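Local structure of bacteriorhodopsin (6EYU) at residues 57-60 / 61-64; 154-157 / 158-161; 167-170 / 171-175; 195-198 / 199-202. The protein acts as a light-driven xenorhodopsin, a retinal-bound membrane protein that pumps protons inward across the membrane. All blocks are in the same frame, centred on the assembly; numbering follows the deposited sequence.

All four contacts are local, each made between neighbouring turns of the chain. Interaction 1, largely buried, is the frayed end of helix 42-63, where aromatic packing meets a side-chain amide. The other three are partly buried. Interactions 2 and 3 share helix 157-183: interaction 2 is its capped start at the chain's edge, interaction 3 its middle beside retinal, about 9 Å from the chain's centre. Interaction 4 is the capped start of helix 198-230, about 17 Å from interaction 1 between centres. Chemistry follows place: the two helix starts rest on polar caps, a serine in interaction 2 and a fuller capping box in interaction 4, whereas interaction 3 joins ordinary helix bonds to aromatic packing.

Interaction 1: residues 57-60 / 61-64; sequences LMYT and NFLN. With MUN ([(2~{S})-2,3-bis(oxidanyl)propyl] (~{E})-undec-2-enoate), chain U.
Phe62 N bonds to Tyr59 O at 3.0 Å, three residues back, while both Leu63 N and Asn64 N reach Thr60 O through weak bonds, a pattern that marks a kinked, loosely bonded last turn of the helix. The donor Phe62 N stands well above the carbonyl plane of Tyr59, 59° out of it. Asn61 folds its amide back against the preceding turn: ND2 gives a bond of 3.0 Å to Met58 O, coming in tilted from that carbonyl's plane. CG of Asn61 sits beside its own backbone N (chi1 -75°), which aims the amide that way, alongside the bent Met58 chain; Met58 CE lies 3.6 Å from Asn61 ND2. The other end of the amide, OD1, bonds to Ser66 OG, so both polar ends of this buried group are engaged. On another side of the helix Tyr59 and Phe62 form an edge-to-face pair, their planes at 85° and centroids 5.2 Å apart. Phe62 CE2 stands over the centre of the Tyr59 ring, and Tyr59 OH is tied to Leu205 O of helix 198-230. Leu63 CD1 comes within 3.2 Å of ester carbonyl oxygen OAD of a bound monoacylglycerol, whose glycerol carbon CAG lies 3.4 Å from Asn64 OD1. Thr60 OG1 bonds to NE2 of Gln124 of the second subunit. A last turn that slackens and mixes three- and four-residue bonds is a common way for a helix to end, and here it closes helix 42-63 of the seven-helix rhodopsin bundle at a subunit interface.

Interaction 2: residues 154-157 / 158-161; sequences ESSD and GLAR
Ser156 OG accepts a hydrogen bond from Leu159 N at 3.3 Å, three residues on, with a nearly straight N-H...O angle of 164°. The hydroxyl lies between its own backbone N and carbonyl carbon (chi1 79°), which swings it in front of the first turn. Two backbone bonds follow: Ala160 N to Ser156 O at 2.8 Å and Arg161 N to Asp157 O at 2.9 Å. This is a serine N-cap, and it starts helix 157-183 by supplying an acceptor to an N-H that has no preceding turn to bond to. An alanine here would remove that acceptor and is likely to leave Leu159 N without its mate, loosening the first turn. Van der Waals contacts are few: Leu159 CB rests 3.9 Å from Ser155 CB and 3.6 Å from Ser156 OG. Among the charged groups, Arg161 bends at chi3 and curls back, bringing one face of its guanidinium over Asp157 O, which stands 3.6 Å above the plane and towards its rim. The Asp157 carboxylate is not in contact with this group, since OD2 stays 5.3 Å from Arg161 NH1; Arg161 NH2 instead makes a long, weak ion pair with Glu230, and Gly158 N bonds to His231 NE2 near the C-terminus.

Interaction 3: residues 167-170 / 171-175; sequences AGYI and GIFFL. With RET (retinal), chain D.
Gly171 N bonds to Ala167 O and Phe174 N to Ile170 O, both at 2.9 Å, and between them Ile172 N meets Gly168 O at 3.0 Å almost head-on. Phe173 N to Tyr169 O is longer, at 3.3 Å. Together they make an unbroken run of four-residue helical bonds. Tyr169 O has a second neighbour as well: CD2 of Phe173 brings the edge of its ring to within 3.1 Å, with the oxygen near the ring plane. That same ring then turns its edge towards the face of Tyr169, one turn back. CE2 of Phe173 stands 3.7 Å above the Tyr169 plane, shifted towards the rim, and the planes meet at 57°, a tilted edge-to-face pair. Tyr169 carries its CG opposite the backbone N (chi1 -173°), which sends the ring outward from the helix, with one face turned to Phe173; its OH is anchored on Phe211 O. Ile170 and Phe174 run side by side round another flank, with Ile170 CG1 3.9 Å from Phe174 CE1. Phe174 belongs to the retinal pocket: CE1 approaches the polyene methyl C20 obliquely at 3.4 Å, so the ring packs beside the C13 end of the chromophore, with Ile170 behind it. Helix 157-183 thus presents Tyr169 and Phe173 to helix 198-230, where Val215, Leu208 and Cys212 receive them, while Ile170 and Phe174 press on Ile84 of helix 72-93 and Ile170 also meets Leu144 of helix 128-145.

Interaction 4: residues 195-198 / 199-202; sequences ILDP and TQTS. With MUN ([(2~{S})-2,3-bis(oxidanyl)propyl] (~{E})-undec-2-enoate), chain S.
Asp197 O is gripped twice by one residue: Thr201 N reaches it at 3.0 Å in a practically straight bond (179°), and Thr201 OG1 bonds to it at 2.9 Å from above the carbonyl plane. The hydroxyl lies on the N side of its own residue, opposite the carbonyl carbon (chi1 -50°), which points it back at the preceding turn; it also bonds to Ser184 OG. Asp197 and Gln200 exchange bonds in a capping box. Asp197 OD1 takes the N-H of Gln200 at 2.8 Å, and Gln200 OE1 accepts from Asp197 N at 3.0 Å, in the amide's own carbonyl plane. The carboxylate and amide planes stand 68° apart, so the two side chains cross rather than stack. A leucine in place of Gln200 would probably leave Asp197 N without its acceptor and keep just one half of the box. Gln200 also borders a bound monoacylglycerol, NE2 lying 3.6 Å from hydroxyl OAJ, and Leu196 CD2 comes equally near that oxygen. Leu196 CB packs against Thr201 OG1 at 3.4 Å, while Leu196 itself leans on Val180 and Ile183 of helix 157-183. Pro198, which has no N-H to satisfy, suits the first turn of helix 198-230. With OD1 facing the helix N-terminus, the local dipole and the Gln200 N-H would be expected to favour a charged carboxylate on Asp197, although Gln200 OE1, another acceptor 3.1 Å from Asp197 OD1, would work the other way.

Interaction 1: residues 57-60 / 61-64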
# COMPACT_ATOMS: atom_id res chain seq x y z
N LEU A 57 -4.31 9.72 -14.10
CA LEU A 57 -5.45 9.88 -13.20
C LEU A 57 -5.17 10.97 -12.17
O LEU A 57 -5.96 11.91 -12.03
CB LEU A 57 -5.75 8.56 -12.49
CG LEU A 57 -6.62 7.59 -13.30
CD1 LEU A 57 -6.84 6.29 -12.53
CD2 LEU A 57 -7.94 8.25 -13.66
N MET A 58 -4.02 10.88 -11.51
CA MET A 58 -3.72 11.78 -10.40
C MET A 58 -3.68 13.23 -10.88
O MET A 58 -4.00 14.14 -10.13
CB MET A 58 -2.38 11.40 -9.77
CG MET A 58 -2.41 10.12 -8.96
SD MET A 58 -3.99 9.85 -8.13
CE MET A 58 -4.03 11.26 -7.02
N TYR A 59 -3.39 13.42 -12.16
CA TYR A 59 -3.21 14.76 -12.71
C TYR A 59 -4.54 15.41 -13.06
O TYR A 59 -4.61 16.62 -13.28
CB TYR A 59 -2.31 14.71 -13.95
CG TYR A 59 -0.85 15.00 -13.66
CD1 TYR A 59 -0.12 14.19 -12.81
CD2 TYR A 59 -0.20 16.07 -14.26
CE1 TYR A 59 1.23 14.41 -12.59
CE2 TYR A 59 1.15 16.30 -14.05
CZ TYR A 59 1.86 15.46 -13.22
OH TYR A 59 3.19 15.70 -12.98
N THR A 60 -5.60 14.61 -13.09
CA THR A 60 -6.95 15.15 -13.28
C THR A 60 -7.34 16.03 -12.09
O THR A 60 -8.35 16.74 -12.14
CB THR A 60 -7.99 14.03 -13.43
OG1 THR A 60 -7.94 13.17 -12.28
CG2 THR A 60 -7.73 13.21 -14.68
N ASN A 61 -6.52 16.01 -11.05
CA ASN A 61 -6.80 16.80 -9.85
C ASN A 61 -6.28 18.23 -10.00
O ASN A 61 -6.57 19.09 -9.17
CB ASN A 61 -6.17 16.15 -8.62
CG ASN A 61 -6.94 14.93 -8.15
OD1 ASN A 61 -8.08 15.04 -7.70
ND2 ASN A 61 -6.30 13.77 -8.21
N PHE A 62 -5.59 18.50 -11.11
CA PHE A 62 -5.26 19.87 -11.48
C PHE A 62 -6.32 20.46 -12.40
O PHE A 62 -6.49 21.68 -12.46
CB PHE A 62 -3.89 19.92 -12.16
CG PHE A 62 -2.76 19.43 -11.29
CD1 PHE A 62 -2.51 20.03 -10.07
CD2 PHE A 62 -1.94 18.41 -11.72
CE1 PHE A 62 -1.47 19.58 -9.27
CE2 PHE A 62 -0.90 17.95 -10.93
CZ PHE A 62 -0.67 18.54 -9.70
N LEU A 63 -7.07 19.60 -13.07
CA LEU A 63 -8.15 20.04 -13.96
C LEU A 63 -9.43 20.27 -13.17
O LEU A 63 -10.38 20.89 -13.68
CB LEU A 63 -8.40 19.01 -15.06
CG LEU A 63 -7.20 18.68 -15.95
CD1 LEU A 63 -7.64 17.87 -17.16
CD2 LEU A 63 -6.50 19.96 -16.40
N ASN A 64 -9.52 19.66 -12.00
CA ASN A 64 -10.72 19.74 -11.17
C ASN A 64 -10.35 19.70 -9.70
O ASN A 64 -9.92 18.67 -9.19
CB ASN A 64 -11.66 18.58 -11.49
CG ASN A 64 -12.32 18.71 -12.85
OD1 ASN A 64 -12.00 17.96 -13.78
ND2 ASN A 64 -13.30 19.59 -12.95
CAN MUN U . -8.41 10.06 -22.75
CAM MUN U . -8.75 10.56 -21.35
CAK MUN U . -9.48 11.91 -21.46
CAH MUN U . -8.45 13.04 -21.46
CAF MUN U . -8.63 13.90 -20.20
CAC MUN U . -9.97 14.67 -20.11
CAA MUN U . -10.13 15.60 -18.89
OAD MUN U . -9.53 15.34 -17.84
OAB MUN U . -11.20 16.43 -18.95
CAE MUN U . -11.84 16.45 -17.67
CAG MUN U . -11.98 17.89 -17.18
OAJ MUN U . -11.49 18.79 -18.18
CAI MUN U . -13.45 18.20 -16.89
OAL MUN U . -13.62 19.61 -16.75

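Interaction 2: residues 154-157 / 158-161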
# COMPACT_ATOMS: atom_id res chain seq x y z
N GLU A 154 25.57 -9.65 -15.20
CA GLU A 154 25.47 -11.10 -15.12
C GLU A 154 24.91 -11.67 -16.42
O GLU A 154 25.06 -12.85 -16.71
CB GLU A 154 24.57 -11.51 -13.96
CG GLU A 154 25.25 -12.44 -12.96
CD GLU A 154 24.50 -12.52 -11.64
OE1 GLU A 154 23.25 -12.49 -11.66
OE2 GLU A 154 25.16 -12.63 -10.59
N SER A 155 24.17 -10.84 -17.15
CA SER A 155 23.41 -11.31 -18.31
C SER A 155 24.22 -11.15 -19.59
O SER A 155 25.41 -10.83 -19.55
CB SER A 155 22.10 -10.53 -18.43
OG SER A 155 22.16 -9.31 -17.71
N SER A 156 23.54 -11.26 -20.72
CA SER A 156 24.15 -11.02 -22.02
C SER A 156 24.55 -9.56 -22.17
O SER A 156 23.98 -8.68 -21.51
CB SER A 156 23.18 -11.41 -23.14
OG SER A 156 22.21 -10.40 -23.34
N ASP A 157 25.44 -9.29 -23.12
CA ASP A 157 25.97 -7.95 -23.32
C ASP A 157 24.87 -6.99 -23.76
O ASP A 157 24.82 -5.84 -23.32
CB ASP A 157 27.09 -7.98 -24.36
CG ASP A 157 28.36 -8.61 -23.83
OD1 ASP A 157 28.36 -9.08 -22.67
OD2 ASP A 157 29.36 -8.65 -24.57
N GLY A 158 23.96 -7.48 -24.59
CA GLY A 158 22.83 -6.69 -25.05
C GLY A 158 21.93 -6.26 -23.90
O GLY A 158 21.55 -5.10 -23.79
N LEU A 159 21.62 -7.21 -23.02
CA LEU A 159 20.77 -6.93 -21.87
C LEU A 159 21.47 -6.00 -20.89
O LEU A 159 20.86 -5.11 -20.31
CB LEU A 159 20.40 -8.24 -21.16
CG LEU A 159 18.92 -8.65 -21.19
CD1 LEU A 159 18.13 -7.78 -22.15
CD2 LEU A 159 18.79 -10.12 -21.56
N ALA A 160 22.76 -6.26 -20.65
CA ALA A 160 23.55 -5.45 -19.73
C ALA A 160 23.63 -4.01 -20.22
O ALA A 160 23.50 -3.07 -19.43
CB ALA A 160 24.94 -6.03 -19.58
N ARG A 161 23.82 -3.84 -21.52
CA ARG A 161 23.87 -2.51 -22.13
C ARG A 161 22.51 -1.82 -22.01
O ARG A 161 22.44 -0.64 -21.64
CB ARG A 161 24.27 -2.61 -23.60
CG ARG A 161 25.49 -1.78 -23.96
CD ARG A 161 25.61 -1.58 -25.46
NE ARG A 161 25.13 -2.73 -26.21
CZ ARG A 161 25.80 -3.87 -26.34
NH1 ARG A 161 26.97 -4.03 -25.75
NH2 ARG A 161 25.27 -4.88 -27.03

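Interaction 3: residues 167-170 / 171-175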
# COMPACT_ATOMS: atom_id res chain seq x y z
N ALA A 167 19.25 2.90 -16.84
CA ALA A 167 19.63 3.32 -15.49
C ALA A 167 20.19 4.74 -15.51
O ALA A 167 19.84 5.56 -14.67
CB ALA A 167 20.66 2.36 -14.91
N GLY A 168 20.99 5.04 -16.53
CA GLY A 168 21.47 6.40 -16.75
C GLY A 168 20.34 7.37 -17.02
O GLY A 168 20.19 8.38 -16.33
N TYR A 169 19.61 7.11 -18.10
CA TYR A 169 18.41 7.88 -18.42
C TYR A 169 17.63 8.26 -17.16
O TYR A 169 17.37 9.43 -16.92
CB TYR A 169 17.52 7.08 -19.37
CG TYR A 169 16.33 7.85 -19.91
CD1 TYR A 169 16.45 8.60 -21.07
CD2 TYR A 169 15.06 7.62 -19.41
CE1 TYR A 169 15.34 9.18 -21.66
CE2 TYR A 169 13.95 8.22 -19.97
CZ TYR A 169 14.10 9.01 -21.09
OH TYR A 169 13.00 9.62 -21.65
N ILE A 170 17.23 7.25 -16.39
CA ILE A 170 16.25 7.46 -15.32
C ILE A 170 16.91 8.10 -14.10
O ILE A 170 16.33 8.97 -13.46
CB ILE A 170 15.59 6.13 -14.90
CG1 ILE A 170 14.07 6.26 -14.97
CG2 ILE A 170 16.01 5.75 -13.49
CD1 ILE A 170 13.53 6.45 -16.37
N GLY A 171 18.17 7.73 -13.85
CA GLY A 171 18.95 8.37 -12.80
C GLY A 171 19.01 9.88 -12.97
O GLY A 171 18.62 10.63 -12.08
N ILE A 172 19.54 10.32 -14.11
CA ILE A 172 19.67 11.74 -14.39
C ILE A 172 18.33 12.46 -14.19
O ILE A 172 18.28 13.52 -13.57
CB ILE A 172 20.16 11.98 -15.83
CG1 ILE A 172 21.68 12.05 -15.86
CG2 ILE A 172 19.56 13.26 -16.39
CD1 ILE A 172 22.35 10.71 -16.09
N PHE A 173 17.27 11.88 -14.74
CA PHE A 173 15.96 12.54 -14.74
C PHE A 173 15.40 12.64 -13.33
O PHE A 173 14.73 13.61 -12.98
CB PHE A 173 14.99 11.79 -15.65
CG PHE A 173 14.92 12.33 -17.05
CD1 PHE A 173 14.35 13.57 -17.30
CD2 PHE A 173 15.45 11.61 -18.11
CE1 PHE A 173 14.32 14.09 -18.58
CE2 PHE A 173 15.41 12.12 -19.39
CZ PHE A 173 14.85 13.36 -19.63
N PHE A 174 15.69 11.64 -12.51
CA PHE A 174 15.16 11.58 -11.15
C PHE A 174 15.74 12.71 -10.30
O PHE A 174 15.08 13.21 -9.39
CB PHE A 174 15.47 10.23 -10.50
CG PHE A 174 14.38 9.21 -10.67
CD1 PHE A 174 13.63 9.17 -11.83
CD2 PHE A 174 14.07 8.33 -9.65
CE1 PHE A 174 12.62 8.24 -11.99
CE2 PHE A 174 13.07 7.40 -9.80
CZ PHE A 174 12.34 7.35 -10.97
N LEU A 175 16.93 13.17 -10.66
CA LEU A 175 17.62 14.19 -9.89
C LEU A 175 17.06 15.58 -10.18
O LEU A 175 17.20 16.50 -9.38
CB LEU A 175 19.12 14.17 -10.20
CG LEU A 175 19.83 12.86 -9.87
CD1 LEU A 175 21.16 12.77 -10.60
CD2 LEU A 175 20.02 12.71 -8.37
C1 RET D . 10.60 15.06 -3.97
C2 RET D . 10.49 15.48 -2.50
C3 RET D . 11.77 16.16 -2.02
C4 RET D . 12.93 15.16 -2.02
C5 RET D . 12.94 14.36 -3.32
C6 RET D . 11.91 14.31 -4.22
C7 RET D . 12.07 13.53 -5.43
C8 RET D . 11.04 13.42 -6.33
C9 RET D . 11.19 12.56 -7.47
C10 RET D . 10.19 12.46 -8.43
C11 RET D . 10.26 11.71 -9.62
C12 RET D . 9.05 11.75 -10.30
C13 RET D . 8.73 11.01 -11.46
C14 RET D . 7.47 11.14 -12.05
C15 RET D . 6.98 10.40 -13.12
C16 RET D . 9.45 14.11 -4.31
C17 RET D . 10.56 16.29 -4.88
C18 RET D . 14.21 13.56 -3.65
C19 RET D . 12.49 11.78 -7.66
C20 RET D . 9.78 10.10 -12.10

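Interaction 4: residues 195-198 / 199-202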
# COMPACT_ATOMS: atom_id res chain seq x y z
N ILE A 195 12.20 30.76 -7.81
CA ILE A 195 12.68 31.10 -9.14
C ILE A 195 11.60 30.86 -10.19
O ILE A 195 11.39 31.68 -11.08
CB ILE A 195 13.92 30.27 -9.51
CG1 ILE A 195 15.15 30.80 -8.78
CG2 ILE A 195 14.15 30.31 -11.02
CD1 ILE A 195 16.33 29.86 -8.81
N LEU A 196 10.95 29.70 -10.12
CA LEU A 196 9.79 29.42 -10.96
C LEU A 196 8.52 29.95 -10.32
O LEU A 196 8.31 29.80 -9.11
CB LEU A 196 9.66 27.91 -11.21
CG LEU A 196 10.96 27.15 -11.50
CD1 LEU A 196 10.66 25.68 -11.76
CD2 LEU A 196 11.69 27.77 -12.68
N ASP A 197 7.63 30.49 -11.14
CA ASP A 197 6.22 30.64 -10.77
C ASP A 197 5.47 29.32 -10.95
O ASP A 197 6.00 28.38 -11.54
CB ASP A 197 5.57 31.73 -11.61
CG ASP A 197 5.18 31.25 -12.99
OD1 ASP A 197 5.53 30.11 -13.34
OD2 ASP A 197 4.53 32.02 -13.73
N PRO A 198 4.24 29.26 -10.43
CA PRO A 198 3.52 27.99 -10.36
C PRO A 198 3.32 27.34 -11.72
O PRO A 198 3.39 26.11 -11.83
CB PRO A 198 2.17 28.40 -9.76
CG PRO A 198 2.50 29.57 -8.89
CD PRO A 198 3.65 30.28 -9.55
N THR A 199 3.09 28.14 -12.75
CA THR A 199 2.84 27.62 -14.09
C THR A 199 4.09 26.96 -14.65
O THR A 199 4.03 25.87 -15.22
CB THR A 199 2.39 28.73 -15.05
OG1 THR A 199 1.26 29.43 -14.49
CG2 THR A 199 2.00 28.15 -16.40
N GLN A 200 5.22 27.64 -14.52
CA GLN A 200 6.51 27.09 -14.93
C GLN A 200 6.80 25.79 -14.19
O GLN A 200 7.18 24.79 -14.79
CB GLN A 200 7.63 28.09 -14.68
CG GLN A 200 7.65 29.26 -15.65
CD GLN A 200 8.50 30.42 -15.16
OE1 GLN A 200 8.48 30.75 -13.98
NE2 GLN A 200 9.18 31.08 -16.08
N THR A 201 6.62 25.82 -12.87
CA THR A 201 6.73 24.61 -12.06
C THR A 201 5.85 23.51 -12.63
O THR A 201 6.31 22.39 -12.87
CB THR A 201 6.31 24.88 -10.60
OG1 THR A 201 6.99 26.05 -10.11
CG2 THR A 201 6.64 23.69 -9.72
N SER A 202 4.60 23.85 -12.92
CA SER A 202 3.64 22.87 -13.41
C SER A 202 4.07 22.31 -14.76
O SER A 202 4.13 21.10 -14.95
CB SER A 202 2.25 23.51 -13.54
OG SER A 202 1.24 22.52 -13.60
CAR MUN S . 13.84 18.28 -20.95
CAQ MUN S . 13.41 19.73 -21.20
CAP MUN S . 13.04 20.39 -19.87
CAO MUN S . 11.85 21.33 -20.10
CAN MUN S . 11.72 22.29 -18.91
CAM MUN S . 10.30 22.86 -18.90
CAK MUN S . 10.35 24.38 -19.08
CAH MUN S . 9.93 25.05 -17.78
CAF MUN S . 10.36 26.53 -17.78
CAC MUN S . 11.63 26.86 -16.98
CAA MUN S . 12.08 28.33 -16.90
OAD MUN S . 11.73 29.13 -17.77
OAB MUN S . 13.03 28.59 -15.97
CAE MUN S . 13.81 29.72 -16.39
CAG MUN S . 13.56 30.90 -15.45
OAJ MUN S . 12.41 30.64 -14.65
CAI MUN S . 14.78 31.09 -14.54
OAL MUN S . 15.13 32.48 -14.50